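Local coordinates for RTX toxin (Vibrio vulnificus CMCP6, PDB 6A7H), which acts, as part of a larger RTX toxin, as an endopeptidase specific for the small GTPases Ras and Rap1, which it inactivates, at residues A[40-45]-A[97-102]; A[155-160]-A[215-220]; A[198-203]-A[368-373]; A[323-328]-A[378-383]. All coordinates share one frame; numbering follows the deposited sequence.

Interaction 1 (A[40-45]-A[97-102]); sequences QIAASF and RPELAA. With SO4 (sulfate ion), chain E.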
# COMPACT_ATOMS: atom_id res chain seq x y z
N GLN A 40 -10.84 18.55 11.72
CA GLN A 40 -12.13 19.19 11.99
C GLN A 40 -13.18 18.78 10.94
O GLN A 40 -14.35 18.57 11.28
CB GLN A 40 -11.99 20.72 12.03
CG GLN A 40 -13.18 21.46 12.66
CD GLN A 40 -13.05 22.98 12.59
OE1 GLN A 40 -12.31 23.51 11.77
NE2 GLN A 40 -13.79 23.68 13.44
N ILE A 41 -12.74 18.64 9.69
CA ILE A 41 -13.61 18.18 8.60
C ILE A 41 -14.02 16.72 8.83
O ILE A 41 -15.20 16.38 8.73
CB ILE A 41 -12.90 18.32 7.20
CG1 ILE A 41 -12.46 19.76 6.94
CG2 ILE A 41 -13.80 17.81 6.07
CD1 ILE A 41 -13.56 20.78 7.18
N ALA A 42 -13.05 15.86 9.15
CA ALA A 42 -13.36 14.46 9.47
C ALA A 42 -14.31 14.39 10.66
O ALA A 42 -15.30 13.67 10.63
CB ALA A 42 -12.09 13.68 9.76
N ALA A 43 -14.01 15.16 11.70
CA ALA A 43 -14.87 15.18 12.87
C ALA A 43 -16.30 15.63 12.54
O ALA A 43 -17.27 15.19 13.17
CB ALA A 43 -14.26 16.05 13.94
N SER A 44 -16.43 16.50 11.53
CA SER A 44 -17.75 17.00 11.12
C SER A 44 -18.52 15.94 10.35
O SER A 44 -19.74 15.83 10.51
CB SER A 44 -17.62 18.27 10.26
OG SER A 44 -17.03 19.33 10.99
N PHE A 45 -17.82 15.17 9.52
CA PHE A 45 -18.46 14.08 8.78
C PHE A 45 -18.87 12.98 9.75
O PHE A 45 -19.93 12.37 9.62
CB PHE A 45 -17.53 13.52 7.71
CG PHE A 45 -17.48 14.34 6.44
CD1 PHE A 45 -18.63 14.90 5.91
CD2 PHE A 45 -16.28 14.55 5.78
CE1 PHE A 45 -18.58 15.65 4.74
CE2 PHE A 45 -16.23 15.30 4.61
CZ PHE A 45 -17.38 15.85 4.09
N ARG A 97 -17.70 6.36 5.58
CA ARG A 97 -16.27 6.53 5.82
C ARG A 97 -15.87 7.99 6.00
O ARG A 97 -15.31 8.60 5.08
CB ARG A 97 -15.49 5.89 4.67
CG ARG A 97 -15.73 4.37 4.54
CD ARG A 97 -15.53 3.87 3.12
NE ARG A 97 -16.64 4.24 2.24
CZ ARG A 97 -16.63 4.11 0.91
NH1 ARG A 97 -15.56 3.62 0.29
NH2 ARG A 97 -17.68 4.49 0.20
N PRO A 98 -16.14 8.57 7.18
CA PRO A 98 -15.85 9.99 7.40
C PRO A 98 -14.37 10.40 7.17
O PRO A 98 -14.13 11.42 6.52
CB PRO A 98 -16.27 10.19 8.87
CG PRO A 98 -17.32 9.16 9.10
CD PRO A 98 -16.82 7.95 8.33
N GLU A 99 -13.41 9.63 7.66
CA GLU A 99 -12.00 10.00 7.48
C GLU A 99 -11.61 9.98 6.00
O GLU A 99 -10.83 10.84 5.54
CB GLU A 99 -11.08 9.07 8.29
CG GLU A 99 -11.24 9.19 9.81
CD GLU A 99 -10.60 10.46 10.41
OE1 GLU A 99 -9.79 11.11 9.71
OE2 GLU A 99 -10.92 10.81 11.57
N LEU A 100 -12.14 9.02 5.25
CA LEU A 100 -11.85 8.90 3.83
C LEU A 100 -12.44 10.09 3.07
O LEU A 100 -11.80 10.68 2.19
CB LEU A 100 -12.40 7.58 3.28
CG LEU A 100 -12.02 7.24 1.84
CD1 LEU A 100 -10.51 7.12 1.74
CD2 LEU A 100 -12.67 5.94 1.38
N ALA A 101 -13.67 10.45 3.42
CA ALA A 101 -14.36 11.55 2.79
C ALA A 101 -13.57 12.85 3.01
O ALA A 101 -13.41 13.66 2.09
CB ALA A 101 -15.77 11.67 3.35
N ALA A 102 -13.07 13.02 4.23
CA ALA A 102 -12.35 14.23 4.60
C ALA A 102 -11.08 14.39 3.76
O ALA A 102 -10.74 15.50 3.36
CB ALA A 102 -12.02 14.21 6.09
S SO4 E . -13.36 5.79 8.14
O1 SO4 E . -12.11 5.17 8.59
O2 SO4 E . -14.42 4.78 8.13
O3 SO4 E . -13.11 6.28 6.78
O4 SO4 E . -13.73 6.86 9.08
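A42 and A102 meet methyl to methyl, CB to CB at 3.7 Å. The methyl of A102 also lies against the backbone N of A42, so the two helices are close here. Their axes come within 8.0 Å, with the N-to-C directions 135° apart. CG2 of I41 touches CB of A102 at 4.0 Å. CG2 is the branch anti to the backbone N, while the CG1 arm runs the other way and leads away from the contact. F45 stands one turn further along the same side of the helix. Its CB meets CB of P98 at 3.7 Å, and its CD2 reaches CB of A101 at 3.8 Å. Two helices thus pack closely, with alanines at the nearest point. Helix 37-57 belongs to the membrane localization domain, and helix 98-112 packs on it. Helices 87-94 and 64-78 supply further neighbours of the F45 ring, including I90 and L78. E99 closes the opposite side of the alanine pair. It starts away from helix 37-57 but bends at chi2 (-75°). That brings its carboxylate back over the methyl of A42, with OE1 3.4 Å from CB. A sulfate ion, probably from the crystallisation liquor, sits at the start of helix 98-112. E99 N donates to its O4 at 3.1 Å in a nearly straight bond (168°). L100 N donates to its O3 over a longer 3.3 Å.

Interaction 2 (A[155-160]-A[215-220]); sequences VDLGEH and KEAAKK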
# COMPACT_ATOMS: atom_id res chain seq x y z
N VAL A 155 -5.68 -10.48 16.28
CA VAL A 155 -6.45 -11.63 15.83
C VAL A 155 -6.80 -12.61 16.94
O VAL A 155 -5.92 -13.22 17.56
CB VAL A 155 -5.68 -12.38 14.73
CG1 VAL A 155 -6.46 -13.64 14.28
CG2 VAL A 155 -5.36 -11.43 13.55
N ASP A 156 -8.10 -12.75 17.20
CA ASP A 156 -8.59 -13.78 18.11
C ASP A 156 -8.53 -15.15 17.42
O ASP A 156 -9.29 -15.40 16.49
CB ASP A 156 -10.02 -13.47 18.57
CG ASP A 156 -10.62 -14.57 19.44
OD1 ASP A 156 -9.87 -15.42 19.98
OD2 ASP A 156 -11.86 -14.58 19.58
N LEU A 157 -7.66 -16.02 17.90
CA LEU A 157 -7.37 -17.28 17.21
C LEU A 157 -8.34 -18.40 17.56
O LEU A 157 -8.41 -19.40 16.86
CB LEU A 157 -5.93 -17.73 17.52
CG LEU A 157 -4.88 -16.76 16.98
CD1 LEU A 157 -3.58 -16.88 17.79
CD2 LEU A 157 -4.63 -17.01 15.49
N GLY A 158 -9.10 -18.21 18.64
CA GLY A 158 -10.07 -19.20 19.09
C GLY A 158 -9.47 -20.60 19.12
O GLY A 158 -8.40 -20.80 19.69
N GLU A 159 -10.15 -21.55 18.48
CA GLU A 159 -9.71 -22.95 18.50
C GLU A 159 -8.32 -23.18 17.90
O GLU A 159 -7.70 -24.22 18.13
CB GLU A 159 -10.72 -23.82 17.73
CG GLU A 159 -10.53 -23.79 16.22
CD GLU A 159 -11.49 -24.73 15.49
OE1 GLU A 159 -11.15 -25.92 15.32
OE2 GLU A 159 -12.58 -24.27 15.09
N HIS A 160 -7.83 -22.22 17.12
CA HIS A 160 -6.54 -22.41 16.44
C HIS A 160 -5.38 -21.84 17.24
O HIS A 160 -4.25 -21.81 16.74
CB HIS A 160 -6.57 -21.77 15.05
CG HIS A 160 -7.54 -22.44 14.12
ND1 HIS A 160 -7.40 -23.76 13.73
CD2 HIS A 160 -8.67 -21.99 13.54
CE1 HIS A 160 -8.40 -24.09 12.94
NE2 HIS A 160 -9.19 -23.03 12.80
N LYS A 215 -4.74 -17.83 8.95
CA LYS A 215 -5.75 -17.79 7.90
C LYS A 215 -7.00 -18.60 8.23
O LYS A 215 -8.10 -18.19 7.86
CB LYS A 215 -5.15 -18.28 6.58
CG LYS A 215 -4.18 -17.27 5.97
CD LYS A 215 -3.95 -17.54 4.48
CE LYS A 215 -2.96 -18.65 4.23
NZ LYS A 215 -2.59 -18.72 2.79
N GLU A 216 -6.84 -19.74 8.90
CA GLU A 216 -7.99 -20.56 9.25
C GLU A 216 -8.86 -19.81 10.24
O GLU A 216 -10.08 -19.75 10.08
CB GLU A 216 -7.57 -21.91 9.83
CG GLU A 216 -7.03 -22.89 8.80
CD GLU A 216 -8.00 -23.15 7.66
OE1 GLU A 216 -9.08 -23.71 7.92
OE2 GLU A 216 -7.69 -22.80 6.50
N ALA A 217 -8.23 -19.21 11.25
CA ALA A 217 -8.94 -18.40 12.22
C ALA A 217 -9.72 -17.28 11.53
O ALA A 217 -10.88 -17.01 11.88
CB ALA A 217 -7.98 -17.81 13.25
N ALA A 218 -9.11 -16.65 10.52
CA ALA A 218 -9.78 -15.56 9.80
C ALA A 218 -11.02 -16.08 9.08
O ALA A 218 -12.11 -15.52 9.24
CB ALA A 218 -8.83 -14.89 8.81
N LYS A 219 -10.84 -17.15 8.31
CA LYS A 219 -11.93 -17.74 7.53
C LYS A 219 -13.10 -18.12 8.42
O LYS A 219 -14.25 -17.99 8.03
CB LYS A 219 -11.45 -18.97 6.77
CG LYS A 219 -10.58 -18.69 5.55
CD LYS A 219 -10.03 -20.00 5.01
CE LYS A 219 -9.33 -19.86 3.68
NZ LYS A 219 -8.79 -21.19 3.25
N LYS A 220 -12.80 -18.59 9.63
CA LYS A 220 -13.84 -18.96 10.57
C LYS A 220 -14.55 -17.74 11.17
O LYS A 220 -15.66 -17.86 11.67
CB LYS A 220 -13.27 -19.83 11.69
CG LYS A 220 -13.37 -21.31 11.40
CD LYS A 220 -12.74 -22.14 12.50
CE LYS A 220 -12.31 -23.50 11.96
NZ LYS A 220 -11.32 -23.36 10.85
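The H160 imidazole lies between two glutamate side chains. Over one face is CB of E216, 3.8 Å from the ring centroid and 22° off the normal, a CH-pi contact. CG of E159 lies on the opposite face, above the ring centre. At the edge, K220 NZ donates to H160 NE2 at 2.9 Å, with NZ only 6° out of the ring plane. K220 reaches this edge through a bend at chi4 (60°). Its aliphatic part crosses E159 at about a right angle, and CE lies 3.2 Å from E159 OE2. Beside the imidazole, CB of A217 meets CD2 of L157 at 4.1 Å. The contact packs helix 205-221 against the turn that leads from edge strand 153-156 of the three-stranded antiparallel sheet to helix 161-173. D156 OD1 accepts from G158 N in that turn, forming an Asx turn. Within the helix, E216 has long salt bridges to K219 and K220. L214 and V189 continue the apolar side of the contact at L157. NE2 accepts from the lysine, which is consistent with a neutral imidazole. The nearby carboxylates of E216 and E159 may partly balance the K220 charge.

Interaction 3 (A[198-203]-A[368-373]); sequences LQDLTG and KTKHLD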
# COMPACT_ATOMS: atom_id res chain seq x y z
N LEU A 198 4.11 -11.65 5.67
CA LEU A 198 4.11 -13.06 6.06
C LEU A 198 4.29 -14.00 4.88
O LEU A 198 5.05 -14.97 4.94
CB LEU A 198 2.81 -13.40 6.77
CG LEU A 198 2.61 -12.82 8.16
CD1 LEU A 198 1.29 -13.31 8.70
CD2 LEU A 198 3.74 -13.23 9.09
N GLN A 199 3.58 -13.71 3.81
CA GLN A 199 3.67 -14.49 2.60
C GLN A 199 5.10 -14.54 2.07
O GLN A 199 5.52 -15.55 1.51
CB GLN A 199 2.74 -13.90 1.55
CG GLN A 199 2.40 -14.80 0.41
CD GLN A 199 1.05 -14.41 -0.19
OE1 GLN A 199 0.90 -13.32 -0.76
NE2 GLN A 199 0.06 -15.29 -0.05
N ASP A 200 5.84 -13.46 2.25
CA ASP A 200 7.25 -13.41 1.85
C ASP A 200 8.23 -14.17 2.77
O ASP A 200 9.44 -14.14 2.55
CB ASP A 200 7.71 -11.96 1.77
CG ASP A 200 7.05 -11.21 0.64
OD1 ASP A 200 6.47 -11.86 -0.27
OD2 ASP A 200 7.13 -9.97 0.65
N LEU A 201 7.72 -14.85 3.79
CA LEU A 201 8.59 -15.57 4.71
C LEU A 201 8.25 -17.05 4.72
O LEU A 201 8.88 -17.83 5.42
CB LEU A 201 8.49 -14.99 6.13
CG LEU A 201 9.02 -13.56 6.23
CD1 LEU A 201 8.62 -12.85 7.53
CD2 LEU A 201 10.52 -13.61 6.10
N THR A 202 7.27 -17.45 3.91
CA THR A 202 6.79 -18.81 3.97
C THR A 202 7.76 -19.86 3.38
O THR A 202 7.44 -21.04 3.36
CB THR A 202 5.42 -18.96 3.27
OG1 THR A 202 5.53 -18.60 1.88
CG2 THR A 202 4.40 -18.08 3.94
N GLY A 203 8.93 -19.44 2.92
CA GLY A 203 9.99 -20.40 2.59
C GLY A 203 10.44 -21.13 3.85
O GLY A 203 11.00 -22.22 3.79
N LYS A 368 15.20 -17.24 0.61
CA LYS A 368 14.76 -18.60 0.32
C LYS A 368 13.37 -18.60 -0.31
O LYS A 368 13.12 -19.27 -1.31
CB LYS A 368 14.76 -19.46 1.59
CG LYS A 368 14.34 -20.91 1.40
CD LYS A 368 14.29 -21.65 2.76
CE LYS A 368 13.94 -23.11 2.62
NZ LYS A 368 12.61 -23.32 1.98
N THR A 369 12.46 -17.83 0.28
CA THR A 369 11.10 -17.74 -0.22
C THR A 369 11.08 -17.24 -1.67
O THR A 369 10.34 -17.74 -2.50
CB THR A 369 10.25 -16.82 0.65
OG1 THR A 369 10.26 -17.31 1.99
CG2 THR A 369 8.81 -16.78 0.12
N LYS A 370 11.93 -16.26 -1.96
CA LYS A 370 12.00 -15.67 -3.30
C LYS A 370 13.00 -16.35 -4.23
O LYS A 370 13.24 -15.88 -5.34
CB LYS A 370 12.34 -14.18 -3.17
CG LYS A 370 11.21 -13.37 -2.59
CD LYS A 370 9.98 -13.57 -3.47
CE LYS A 370 8.74 -12.97 -2.87
NZ LYS A 370 7.72 -12.76 -3.96
N HIS A 371 13.58 -17.47 -3.78
CA HIS A 371 14.59 -18.18 -4.54
C HIS A 371 15.70 -17.26 -5.05
O HIS A 371 16.08 -17.33 -6.21
CB HIS A 371 13.95 -18.91 -5.72
CG HIS A 371 12.72 -19.66 -5.35
ND1 HIS A 371 12.75 -20.91 -4.79
CD2 HIS A 371 11.41 -19.32 -5.45
CE1 HIS A 371 11.52 -21.33 -4.56
NE2 HIS A 371 10.69 -20.38 -4.95
N LEU A 372 16.21 -16.40 -4.17
CA LEU A 372 17.33 -15.52 -4.51
C LEU A 372 18.65 -16.12 -4.01
O LEU A 372 18.68 -16.72 -2.93
CB LEU A 372 17.12 -14.13 -3.90
CG LEU A 372 16.02 -13.32 -4.58
CD1 LEU A 372 15.78 -11.95 -3.92
CD2 LEU A 372 16.39 -13.16 -6.04
N ASP A 373 19.72 -15.96 -4.78
CA ASP A 373 21.02 -16.50 -4.40
C ASP A 373 21.71 -15.64 -3.34
O ASP A 373 21.88 -14.43 -3.51
CB ASP A 373 21.95 -16.63 -5.61
CG ASP A 373 21.57 -17.77 -6.51
OD1 ASP A 373 20.84 -18.67 -6.05
OD2 ASP A 373 22.01 -17.79 -7.68
O HOH W 1 7.13 -10.27 -2.57
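T369 meets the loop after helix 195-199 near the Schellman motif that ends helix 361-369. CB of T369 lies 3.4 Å from D200 O. From CB the methyl CG2 goes anti to the backbone N and rests on the backbone of D200, 3.6 Å from its O. OG1 takes the other branch, beside the backbone N (chi1 -58°). There it accepts from G203 N at 2.7 Å, with a bent N-H...O angle of 141°. The same hydroxyl is hydrogen-bonded to A365 O, one turn back in its own helix. The type I turn from Q199 to T202 leads the chain to this point, and G203 CA comes close to OG1. On one side of T369, K368 is extended up to CE and bends at its last torsion, where NZ donates to G203 O at 2.7 Å. On the other side, K370 bends at chi2 toward D200. The direct D200 OD1 to K370 NZ salt bridge is long, at 4.0 Å. D200 has a second cationic partner, since its OD2 forms a salt bridge with R342. One water completes the link: it donates to D200 OD1 and accepts from K370 NZ, each at 2.9 Å.

Interaction 4 (A[323-328]-A[378-383]); sequences EQMDAL and ENARAN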
# COMPACT_ATOMS: atom_id res chain seq x y z
N GLU A 323 26.84 -12.71 -11.98
CA GLU A 323 28.04 -13.17 -12.68
C GLU A 323 28.86 -12.04 -13.30
O GLU A 323 30.08 -12.12 -13.39
CB GLU A 323 27.65 -14.16 -13.80
CG GLU A 323 26.91 -15.41 -13.35
CD GLU A 323 26.69 -16.41 -14.50
OE1 GLU A 323 26.28 -17.55 -14.20
OE2 GLU A 323 26.92 -16.05 -15.69
N GLN A 324 28.18 -10.99 -13.75
CA GLN A 324 28.84 -9.86 -14.41
C GLN A 324 28.90 -8.62 -13.53
O GLN A 324 28.98 -7.51 -14.05
CB GLN A 324 28.14 -9.51 -15.72
CG GLN A 324 28.19 -10.61 -16.75
CD GLN A 324 29.61 -11.04 -17.06
OE1 GLN A 324 30.54 -10.23 -17.04
NE2 GLN A 324 29.78 -12.33 -17.34
N MET A 325 28.85 -8.81 -12.22
CA MET A 325 28.82 -7.67 -11.30
C MET A 325 30.03 -6.76 -11.46
O MET A 325 29.91 -5.54 -11.35
CB MET A 325 28.70 -8.15 -9.85
CG MET A 325 28.26 -7.04 -8.90
SD MET A 325 27.97 -7.57 -7.20
CE MET A 325 26.55 -8.63 -7.41
N ASP A 326 31.20 -7.35 -11.75
CA ASP A 326 32.44 -6.59 -11.95
C ASP A 326 32.39 -5.70 -13.19
O ASP A 326 32.89 -4.57 -13.17
CB ASP A 326 33.65 -7.53 -12.07
CG ASP A 326 33.84 -8.41 -10.84
OD1 ASP A 326 33.07 -8.27 -9.87
OD2 ASP A 326 34.79 -9.23 -10.84
N ALA A 327 31.81 -6.21 -14.27
CA ALA A 327 31.66 -5.43 -15.50
C ALA A 327 30.68 -4.29 -15.29
O ALA A 327 30.80 -3.23 -15.88
CB ALA A 327 31.22 -6.32 -16.65
N LEU A 328 29.70 -4.52 -14.42
CA LEU A 328 28.74 -3.47 -14.10
C LEU A 328 29.44 -2.39 -13.28
O LEU A 328 29.29 -1.19 -13.56
CB LEU A 328 27.56 -4.05 -13.34
CG LEU A 328 26.63 -4.90 -14.22
CD1 LEU A 328 25.81 -5.86 -13.36
CD2 LEU A 328 25.74 -3.99 -15.05
N GLU A 378 26.53 -11.43 -1.10
CA GLU A 378 27.97 -11.49 -0.76
C GLU A 378 28.83 -10.78 -1.81
O GLU A 378 29.76 -10.05 -1.47
CB GLU A 378 28.45 -12.93 -0.64
CG GLU A 378 27.59 -13.80 0.25
CD GLU A 378 28.23 -15.16 0.54
OE1 GLU A 378 28.85 -15.75 -0.37
OE2 GLU A 378 28.10 -15.62 1.69
N ASN A 379 28.52 -11.03 -3.08
CA ASN A 379 29.24 -10.39 -4.16
C ASN A 379 28.99 -8.88 -4.16
O ASN A 379 29.91 -8.10 -4.37
CB ASN A 379 28.87 -11.04 -5.50
CG ASN A 379 29.48 -12.43 -5.67
OD1 ASN A 379 30.53 -12.73 -5.10
ND2 ASN A 379 28.83 -13.29 -6.46
N ALA A 380 27.75 -8.47 -3.88
CA ALA A 380 27.44 -7.04 -3.74
C ALA A 380 28.23 -6.40 -2.59
O ALA A 380 28.87 -5.36 -2.76
CB ALA A 380 25.94 -6.85 -3.52
N ARG A 381 28.17 -7.01 -1.42
CA ARG A 381 28.89 -6.51 -0.25
C ARG A 381 30.39 -6.42 -0.50
O ARG A 381 31.02 -5.41 -0.19
CB ARG A 381 28.62 -7.39 0.96
CG ARG A 381 29.34 -6.93 2.18
CD ARG A 381 28.90 -7.69 3.39
NE ARG A 381 29.39 -7.03 4.59
CZ ARG A 381 30.56 -7.30 5.15
NH1 ARG A 381 31.34 -8.23 4.63
NH2 ARG A 381 30.93 -6.65 6.24
N ALA A 382 30.97 -7.47 -1.07
CA ALA A 382 32.40 -7.45 -1.37
C ALA A 382 32.73 -6.38 -2.40
O ALA A 382 33.81 -5.80 -2.37
CB ALA A 382 32.86 -8.82 -1.87
N ASN A 383 31.80 -6.10 -3.31
CA ASN A 383 32.05 -5.11 -4.35
C ASN A 383 31.72 -3.67 -3.96
O ASN A 383 31.97 -2.76 -4.74
CB ASN A 383 31.30 -5.49 -5.62
CG ASN A 383 32.11 -6.40 -6.51
OD1 ASN A 383 33.29 -6.15 -6.75
ND2 ASN A 383 31.50 -7.48 -6.98
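M325 projects its thioether across to helix 374-383. CG is anti to the backbone N (chi1 -164°) and chi2 is extended at 175°, so the chain runs straight out to the sulfur. It then bends at chi3 (-67°), which lays CE beside N379, 3.9 Å from its CB. SD rests on the helix backbone between N379 and A380, 3.4 Å from A380 N. It also lies 4.3 Å from CB of A380. The N383 amide comes to the same sulfur from one turn further on. Its ND2 donates a weak hydrogen bond to M325 SD at 3.5 Å. A second weak bond runs from ND2 to D326 OD1 at 3.4 Å. The D326 and N383 side chains cross at about a right angle, with carboxylate and amide nearly perpendicular. Both bonds across the contact are thus long. N379 turns its CB toward the methionine. Its amide ND2 bonds to N322 OD1, just ahead of the 323-328 segment. The contact joins the start of helix 325-330 to the C-terminal part of helix 374-383. These two helices precede strands 333-338 and 386-391, which are neighbours in the four-stranded parallel sheet. M325 also packs on I336 of strand 333-338 and on M385, while L328 and A327 face helix 290-298.

How the interactions relate
Interaction 1 closes first along the chain, in the N-terminal helices, with its centre about 32 Å from that of interaction 2. Interactions 2, 3 and 4 all fall within the range of the Pasteurella multocida toxin C2 domain family. Interactions 2 and 3 cross along the chain. Helices 195-199 and 205-221 follow each other, and the nearest atoms of the two contacts are about 5 Å apart. Interactions 3 and 4 also cross, through the successive helices 361-369 and 374-383, with centres about 22 Å apart. Interaction 3 thus ties the part with the antiparallel sheet to the part with the parallel sheet. Interactions 1 and 4 are farthest apart, about 51 Å between centres.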